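Local coordinates for protein TRAP dicarboxylate transporter-DctP subunit (Marinobacter aquaeolei, PDB 4PFI) that probably captures a small solute, perhaps a dicarboxylate or related organic acid, in the periplasm for delivery to a TRAP transporter in the inner membrane, at residues S48-Y53 against F98-H103; Q84-T89 against G102-T107; V36-A41 against Q55-Q60. All blocks are in the same frame, centred on the assembly; numbering follows the deposited sequence.

Contact 1: S48-Y53 against F98-H103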
# COMPACT_ATOMS: atom_id res chain seq x y z
N SER A 48 -6.41 4.94 10.79
CA SER A 48 -5.52 4.69 9.66
C SER A 48 -5.56 5.78 8.59
O SER A 48 -6.49 6.58 8.53
CB SER A 48 -5.91 3.40 8.96
OG SER A 48 -7.17 3.59 8.32
N VAL A 49 -4.57 5.76 7.71
CA VAL A 49 -4.50 6.64 6.56
C VAL A 49 -5.75 6.52 5.69
O VAL A 49 -6.28 7.53 5.22
CB VAL A 49 -3.26 6.34 5.69
CG1 VAL A 49 -3.21 7.25 4.47
CG2 VAL A 49 -1.97 6.45 6.51
N GLN A 50 -6.23 5.30 5.47
CA GLN A 50 -7.45 5.08 4.72
C GLN A 50 -8.65 5.76 5.37
O GLN A 50 -9.43 6.43 4.69
CB GLN A 50 -7.71 3.57 4.56
CG GLN A 50 -6.79 2.93 3.54
CD GLN A 50 -7.15 1.52 3.19
OE1 GLN A 50 -8.29 1.07 3.36
NE2 GLN A 50 -6.16 0.78 2.68
N HIS A 51 -8.80 5.59 6.68
CA HIS A 51 -9.88 6.24 7.38
C HIS A 51 -9.78 7.80 7.28
O HIS A 51 -10.76 8.47 6.96
CB HIS A 51 -9.90 5.81 8.83
CG HIS A 51 -11.15 6.18 9.55
ND1 HIS A 51 -11.15 6.87 10.74
CD2 HIS A 51 -12.45 5.98 9.22
CE1 HIS A 51 -12.40 7.06 11.13
NE2 HIS A 51 -13.21 6.53 10.23
N LEU A 52 -8.60 8.36 7.54
CA LEU A 52 -8.43 9.80 7.47
C LEU A 52 -8.76 10.31 6.08
O LEU A 52 -9.43 11.33 5.93
CB LEU A 52 -7.00 10.17 7.83
CG LEU A 52 -6.69 9.91 9.30
CD1 LEU A 52 -5.21 10.15 9.60
CD2 LEU A 52 -7.59 10.76 10.19
N TYR A 53 -8.28 9.59 5.07
CA TYR A 53 -8.55 9.93 3.68
C TYR A 53 -10.06 9.91 3.44
O TYR A 53 -10.63 10.86 2.90
CB TYR A 53 -7.87 8.93 2.75
CG TYR A 53 -8.10 9.13 1.26
CD1 TYR A 53 -9.24 8.62 0.62
CD2 TYR A 53 -7.16 9.81 0.48
CE1 TYR A 53 -9.43 8.79 -0.76
CE2 TYR A 53 -7.35 9.98 -0.89
CZ TYR A 53 -8.49 9.47 -1.50
OH TYR A 53 -8.65 9.65 -2.85
N PHE A 98 -11.06 0.73 -0.90
CA PHE A 98 -9.63 0.68 -1.04
C PHE A 98 -9.26 -0.75 -1.40
O PHE A 98 -9.89 -1.71 -0.95
CB PHE A 98 -8.96 1.10 0.26
CG PHE A 98 -8.76 2.58 0.39
CD1 PHE A 98 -7.81 3.23 -0.40
CD2 PHE A 98 -9.50 3.33 1.29
CE1 PHE A 98 -7.62 4.59 -0.29
CE2 PHE A 98 -9.29 4.69 1.39
CZ PHE A 98 -8.35 5.32 0.60
N ALA A 99 -8.24 -0.89 -2.23
CA ALA A 99 -7.72 -2.22 -2.57
C ALA A 99 -6.21 -2.09 -2.69
O ALA A 99 -5.71 -1.34 -3.51
CB ALA A 99 -8.31 -2.72 -3.88
N SER A 100 -5.50 -2.82 -1.84
CA SER A 100 -4.05 -2.89 -1.90
C SER A 100 -3.55 -4.01 -2.82
O SER A 100 -4.33 -4.87 -3.25
CB SER A 100 -3.53 -3.06 -0.48
OG SER A 100 -3.97 -1.95 0.30
N PRO A 101 -2.25 -4.00 -3.17
CA PRO A 101 -1.71 -5.02 -4.09
C PRO A 101 -1.92 -6.44 -3.56
O PRO A 101 -2.27 -7.30 -4.36
CB PRO A 101 -0.22 -4.65 -4.19
CG PRO A 101 -0.19 -3.16 -3.95
CD PRO A 101 -1.27 -2.93 -2.89
N GLY A 102 -1.76 -6.66 -2.26
CA GLY A 102 -2.04 -7.97 -1.69
C GLY A 102 -3.42 -8.54 -2.03
O GLY A 102 -3.54 -9.72 -2.37
N HIS A 103 -4.45 -7.71 -1.96
CA HIS A 103 -5.83 -8.16 -2.21
C HIS A 103 -6.18 -8.27 -3.70
O HIS A 103 -7.28 -8.71 -4.05
CB HIS A 103 -6.82 -7.20 -1.53
CG HIS A 103 -6.85 -7.33 -0.05
ND1 HIS A 103 -6.37 -6.35 0.80
CD2 HIS A 103 -7.28 -8.33 0.75
CE1 HIS A 103 -6.51 -6.74 2.05
NE2 HIS A 103 -7.07 -7.95 2.05
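Gln50 and Phe98 make the dense half of this buried contact. The Gln50 side chain runs over one face of the Phe98 ring, with CG 3.7 Å from the ring centroid and 16° off the normal, a CH-pi contact. Beyond it the chain stays extended (chi2 -171°), bringing the amide over the inner end of the ring: Gln50 CD is 3.4 Å from Phe98 CG, with the amide and ring planes 30° apart. Gln50 OE1 reaches to 3.2 Å of Phe98 CB. The amide is held at both ends, OE1 by the backbone N of Glu43 and NE2 by Glu157. At the far rim, Phe98 points its edge toward the face of Tyr53 in an offset edge-to-face pair, centroids 5.4 Å apart, and Phe98 CZ lies 3.4 Å from Tyr53 CD1.

Contact thins toward Ser100, whose OG stays 4.2 Å from Gln50 NE2 and bonds instead to Glu43. On the outer side the partly exposed His51 points away, its backbone N bonded to Ser48 OG, the N-cap. Helix 49-65 thus packs its first turns on the sheet of the alpha/beta solute-binding fold, beside strands 96-99, 149-164 and 244-252 and helix 263-296.

Contact 2: Q84-T89 against G102-T107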
# COMPACT_ATOMS: atom_id res chain seq x y z
N GLN A 84 -14.92 -10.41 1.25
CA GLN A 84 -13.89 -9.62 0.56
C GLN A 84 -14.37 -8.33 -0.09
O GLN A 84 -15.28 -8.31 -0.92
CB GLN A 84 -13.20 -10.48 -0.50
CG GLN A 84 -12.02 -11.28 0.03
CD GLN A 84 -12.37 -12.72 0.39
OE1 GLN A 84 -13.50 -13.18 0.16
NE2 GLN A 84 -11.41 -13.44 0.95
N LEU A 85 -13.68 -7.24 0.25
CA LEU A 85 -14.06 -5.91 -0.19
C LEU A 85 -14.10 -5.80 -1.72
O LEU A 85 -14.93 -5.07 -2.29
CB LEU A 85 -13.07 -4.89 0.38
CG LEU A 85 -13.55 -4.13 1.61
CD1 LEU A 85 -14.15 -5.04 2.68
CD2 LEU A 85 -12.40 -3.30 2.19
N THR A 86 -13.22 -6.54 -2.39
CA THR A 86 -13.15 -6.49 -3.84
C THR A 86 -14.34 -7.21 -4.48
O THR A 86 -14.72 -6.90 -5.61
CB THR A 86 -11.84 -7.09 -4.35
OG1 THR A 86 -11.82 -8.49 -4.07
CG2 THR A 86 -10.65 -6.41 -3.68
N GLU A 87 -14.94 -8.16 -3.76
CA GLU A 87 -16.12 -8.85 -4.28
C GLU A 87 -17.33 -7.95 -4.06
O GLU A 87 -18.17 -7.80 -4.94
CB GLU A 87 -16.34 -10.19 -3.57
N LEU A 88 -17.39 -7.34 -2.88
CA LEU A 88 -18.47 -6.41 -2.55
C LEU A 88 -18.53 -5.26 -3.55
O LEU A 88 -19.61 -4.75 -3.84
CB LEU A 88 -18.30 -5.86 -1.14
CG LEU A 88 -18.47 -6.93 -0.06
CD1 LEU A 88 -18.31 -6.31 1.31
CD2 LEU A 88 -19.83 -7.64 -0.18
N THR A 89 -17.38 -4.85 -4.06
CA THR A 89 -17.34 -3.73 -4.99
C THR A 89 -17.73 -4.20 -6.38
O THR A 89 -18.46 -3.51 -7.09
CB THR A 89 -15.96 -3.06 -5.04
OG1 THR A 89 -15.58 -2.62 -3.73
CG2 THR A 89 -16.00 -1.87 -5.99
N GLY A 102 -1.76 -6.66 -2.26
CA GLY A 102 -2.04 -7.97 -1.69
C GLY A 102 -3.42 -8.54 -2.03
O GLY A 102 -3.54 -9.72 -2.37
N HIS A 103 -4.45 -7.71 -1.96
CA HIS A 103 -5.83 -8.16 -2.21
C HIS A 103 -6.18 -8.27 -3.70
O HIS A 103 -7.28 -8.71 -4.05
CB HIS A 103 -6.82 -7.20 -1.53
CG HIS A 103 -6.85 -7.33 -0.05
ND1 HIS A 103 -6.37 -6.35 0.80
CD2 HIS A 103 -7.28 -8.33 0.75
CE1 HIS A 103 -6.51 -6.74 2.05
NE2 HIS A 103 -7.07 -7.95 2.05
N LEU A 104 -5.25 -7.86 -4.55
CA LEU A 104 -5.49 -7.76 -5.99
C LEU A 104 -4.57 -8.67 -6.81
O LEU A 104 -4.78 -8.82 -8.00
CB LEU A 104 -5.23 -6.32 -6.45
CG LEU A 104 -6.18 -5.21 -6.03
CD1 LEU A 104 -5.62 -3.87 -6.53
CD2 LEU A 104 -7.55 -5.48 -6.61
N ALA A 105 -3.57 -9.27 -6.17
CA ALA A 105 -2.48 -9.95 -6.88
C ALA A 105 -2.91 -11.13 -7.77
O ALA A 105 -2.23 -11.44 -8.75
CB ALA A 105 -1.40 -10.40 -5.88
N ASP A 106 -4.01 -11.80 -7.44
CA ASP A 106 -4.45 -12.95 -8.23
C ASP A 106 -5.36 -12.52 -9.38
O ASP A 106 -5.60 -13.29 -10.31
CB ASP A 106 -5.18 -13.96 -7.35
CG ASP A 106 -4.22 -14.83 -6.56
OD1 ASP A 106 -3.24 -15.35 -7.14
OD2 ASP A 106 -4.45 -14.99 -5.33
N THR A 107 -5.85 -11.29 -9.32
CA THR A 107 -6.72 -10.78 -10.38
C THR A 107 -6.02 -9.68 -11.20
O THR A 107 -6.14 -9.64 -12.43
CB THR A 107 -8.04 -10.24 -9.77
OG1 THR A 107 -7.75 -9.36 -8.68
CG2 THR A 107 -8.89 -11.37 -9.26
O HOH W 1 -9.32 -9.62 -2.55
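The His103 imidazole turns neither a face nor an edge onto Thr86; it meets this residue through CB, 4.5 Å from Thr86 CG2. Closer is the flat peptide group that follows: Thr86 CG2 lies to one face of the His103-Leu104 peptide, beyond its oxygen end, 4.1 Å from His103 O. The imidazole ND1 makes a weak hydrogen bond to Glu43 instead.

The Thr86 methyl does the direct touching. With CG2 beside the backbone N and OG1 between N and the carbonyl carbon (chi1 67°), the two branches do different work. CG2 also comes to 4.4 Å of Leu104 CD2, from a leucine whose side chain also rests on Ala99 and Thr111. OG1 serves a bridging water, 3.1 Å away, which donates to His103 O over 2.7 Å. The water therefore supplies the polar link between two segments that otherwise meet through a few loose van der Waals contacts of the Thr86 methyl.

Within each segment a carbonyl takes two donors. Leu85 O receives Thr89 N and Thr89 OG1 from opposite faces of its plane, a threonine folding its hydroxyl back onto the preceding helical turn. Leu104 O takes Thr107 N and Thr107 OG1 from the same face, the hydroxyl 41° out of the carbonyl plane. The Thr107 N bond closes a type I beta turn over Ala105 and Asp106. At the start of the other helix, Gln84 O accepts from both Glu87 N and Leu88 N.

The arrangement is a water-bridged, partly buried meeting of the short helix 85-91 and the weakly bonded helical turn about 101-104, which lead into and out of strand 96-99: a helix-strand-helix stretch at the margin of an alpha/beta lobe of this solute-binding fold.

Contact 3: V36-A41 against Q55-Q60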
# COMPACT_ATOMS: atom_id res chain seq x y z
N VAL A 36 -29.19 10.56 -0.99
CA VAL A 36 -28.54 9.50 -1.76
C VAL A 36 -27.20 9.10 -1.16
O VAL A 36 -26.41 9.94 -0.73
CB VAL A 36 -28.27 9.93 -3.20
CG1 VAL A 36 -27.89 8.72 -4.02
CG2 VAL A 36 -29.48 10.62 -3.79
N THR A 37 -26.92 7.80 -1.17
CA THR A 37 -25.84 7.25 -0.37
C THR A 37 -24.75 6.54 -1.17
O THR A 37 -25.03 5.69 -2.02
CB THR A 37 -26.39 6.28 0.68
OG1 THR A 37 -26.74 7.01 1.86
CG2 THR A 37 -25.36 5.22 1.04
N TRP A 38 -23.51 6.91 -0.88
CA TRP A 38 -22.35 6.24 -1.45
C TRP A 38 -21.71 5.43 -0.32
O TRP A 38 -21.48 5.96 0.76
CB TRP A 38 -21.35 7.26 -2.00
CG TRP A 38 -21.77 7.94 -3.26
CD1 TRP A 38 -22.97 7.83 -3.90
CD2 TRP A 38 -20.99 8.85 -4.05
NE1 TRP A 38 -22.99 8.61 -5.03
CE2 TRP A 38 -21.78 9.25 -5.15
CE3 TRP A 38 -19.69 9.36 -3.93
CZ2 TRP A 38 -21.33 10.13 -6.13
CZ3 TRP A 38 -19.24 10.25 -4.91
CH2 TRP A 38 -20.06 10.62 -5.99
N ARG A 39 -21.42 4.16 -0.58
CA ARG A 39 -20.83 3.27 0.42
C ARG A 39 -19.35 3.05 0.12
O ARG A 39 -19.00 2.51 -0.93
CB ARG A 39 -21.55 1.92 0.39
CG ARG A 39 -23.03 2.03 0.60
CD ARG A 39 -23.75 0.78 0.11
NE ARG A 39 -23.28 -0.44 0.77
CZ ARG A 39 -23.59 -0.77 2.02
NH1 ARG A 39 -24.35 0.03 2.75
NH2 ARG A 39 -23.12 -1.91 2.55
N PHE A 40 -18.50 3.42 1.08
CA PHE A 40 -17.05 3.43 0.91
C PHE A 40 -16.39 2.47 1.92
O PHE A 40 -16.31 2.78 3.10
CB PHE A 40 -16.53 4.85 1.15
CG PHE A 40 -15.11 5.09 0.68
CD1 PHE A 40 -14.27 4.04 0.37
CD2 PHE A 40 -14.62 6.39 0.55
CE1 PHE A 40 -12.98 4.27 -0.05
CE2 PHE A 40 -13.32 6.62 0.13
CZ PHE A 40 -12.51 5.56 -0.18
N ALA A 41 -15.91 1.33 1.45
CA ALA A 41 -15.32 0.33 2.34
C ALA A 41 -13.79 0.49 2.49
O ALA A 41 -13.10 0.78 1.53
CB ALA A 41 -15.64 -1.07 1.83
N GLN A 55 -12.53 10.14 5.52
CA GLN A 55 -13.23 11.21 6.23
C GLN A 55 -13.18 12.50 5.42
O GLN A 55 -14.16 13.21 5.34
CB GLN A 55 -12.59 11.48 7.57
CG GLN A 55 -13.04 10.58 8.66
CD GLN A 55 -12.15 10.73 9.88
OE1 GLN A 55 -11.63 9.74 10.40
NE2 GLN A 55 -11.93 11.97 10.31
N GLN A 56 -12.02 12.80 4.86
CA GLN A 56 -11.86 13.97 4.02
C GLN A 56 -12.69 13.86 2.74
O GLN A 56 -13.23 14.86 2.26
CB GLN A 56 -10.40 14.14 3.65
CG GLN A 56 -9.52 14.48 4.81
CD GLN A 56 -9.63 15.94 5.16
OE1 GLN A 56 -10.27 16.30 6.15
NE2 GLN A 56 -9.05 16.81 4.31
N PHE A 57 -12.77 12.65 2.19
CA PHE A 57 -13.55 12.42 0.98
C PHE A 57 -15.03 12.65 1.27
O PHE A 57 -15.75 13.22 0.45
CB PHE A 57 -13.34 11.00 0.46
CG PHE A 57 -14.17 10.64 -0.75
CD1 PHE A 57 -13.75 11.01 -2.02
CD2 PHE A 57 -15.34 9.92 -0.62
CE1 PHE A 57 -14.49 10.67 -3.15
CE2 PHE A 57 -16.09 9.57 -1.74
CZ PHE A 57 -15.67 9.95 -3.01
N ARG A 58 -15.47 12.22 2.45
CA ARG A 58 -16.85 12.39 2.88
C ARG A 58 -17.19 13.85 3.03
O ARG A 58 -18.16 14.32 2.45
CB ARG A 58 -17.13 11.65 4.20
CG ARG A 58 -18.56 11.82 4.75
CD ARG A 58 -18.77 11.03 6.02
NE ARG A 58 -17.79 11.42 7.01
CZ ARG A 58 -17.39 10.66 8.03
NH1 ARG A 58 -17.91 9.45 8.21
NH2 ARG A 58 -16.46 11.11 8.88
N GLU A 59 -16.38 14.57 3.82
CA GLU A 59 -16.67 15.98 4.12
C GLU A 59 -16.74 16.80 2.85
O GLU A 59 -17.61 17.64 2.70
CB GLU A 59 -15.61 16.57 5.05
CG GLU A 59 -15.82 16.16 6.48
CD GLU A 59 -14.60 16.42 7.36
OE1 GLU A 59 -13.46 16.44 6.84
OE2 GLU A 59 -14.78 16.61 8.59
N GLN A 60 -15.82 16.52 1.93
CA GLN A 60 -15.71 17.25 0.68
C GLN A 60 -16.88 16.97 -0.24
O GLN A 60 -17.51 17.88 -0.77
CB GLN A 60 -14.41 16.88 -0.05
CG GLN A 60 -14.12 17.71 -1.30
CD GLN A 60 -13.89 19.18 -0.99
OE1 GLN A 60 -13.71 19.54 0.18
NE2 GLN A 60 -13.88 20.03 -2.02
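Two aromatic side chains of the strand, Trp38 and Phe40, receive one from the helix, Phe57. Being two residues apart, Trp38 and Phe40 point to the same face of the sheet, and both direct their side chains toward helix 49-65. Phe57 answers from the helix with CG anti to the backbone N (chi1 177°), a torsion that carries its ring out to the strand.

Of the ring-ring interactions, the pair Phe40-Phe57 is a true aromatic one. It is an offset edge-to-face arrangement in which the edge of Phe40 is turned to the face of Phe57, with centroids 5.5 Å apart and planes at 84°, nearly perpendicular. The nearest atoms are Phe40 CD2 and Phe57 CD2, at 3.8 Å.

The remaining contact is apolar and lighter. The Phe57 tip, CZ, comes to the edge of the Trp38 indole, near its plane, 4.1 Å from Trp38 CZ3 and 4.2 Å from Trp38 CE3; the two side chains cross at about a right angle. The strand aromatics have further company, Trp38 meeting Trp255 edge-to-face and Phe40 meeting Phe98, while Phe57 is covered by Leu267, Thr270, Ile271 and Leu274 of helix 263-296.

Polar bonds run along the helix backbone, from the strand to strands 70-74 and 96-99, and from Arg39 to Ser93 and Asn95. In this beta-alpha-beta crossover (37-41, 49-65, 70-74) the helix is seated on its first strand by buried hydrophobic surface and aromatic edge-to-face attraction; the fit appears to rest on ring shape, since no charged pair spans the segments.

From the N terminus, strand 37-41 runs out and the chain returns along helix 49-65, where contact 3 closes the first loop. Contact 1 opens at the start of that same helix, before contact 3 has closed, so the two cross; it closes much later, at strand 96-99, the sheet neighbour of strand 37-41, where Phe98 N probably bonds to Ala41 O. Contact 2 opens at helix 85-91, after contact 3 is complete and within the loop of contact 1, then ends on the same stretch as contact 1, sharing Gly102 and His103. Together they tie helix 49-65, two parallel strands, the short helix 85-91 and the weakly bonded turn about 101-104.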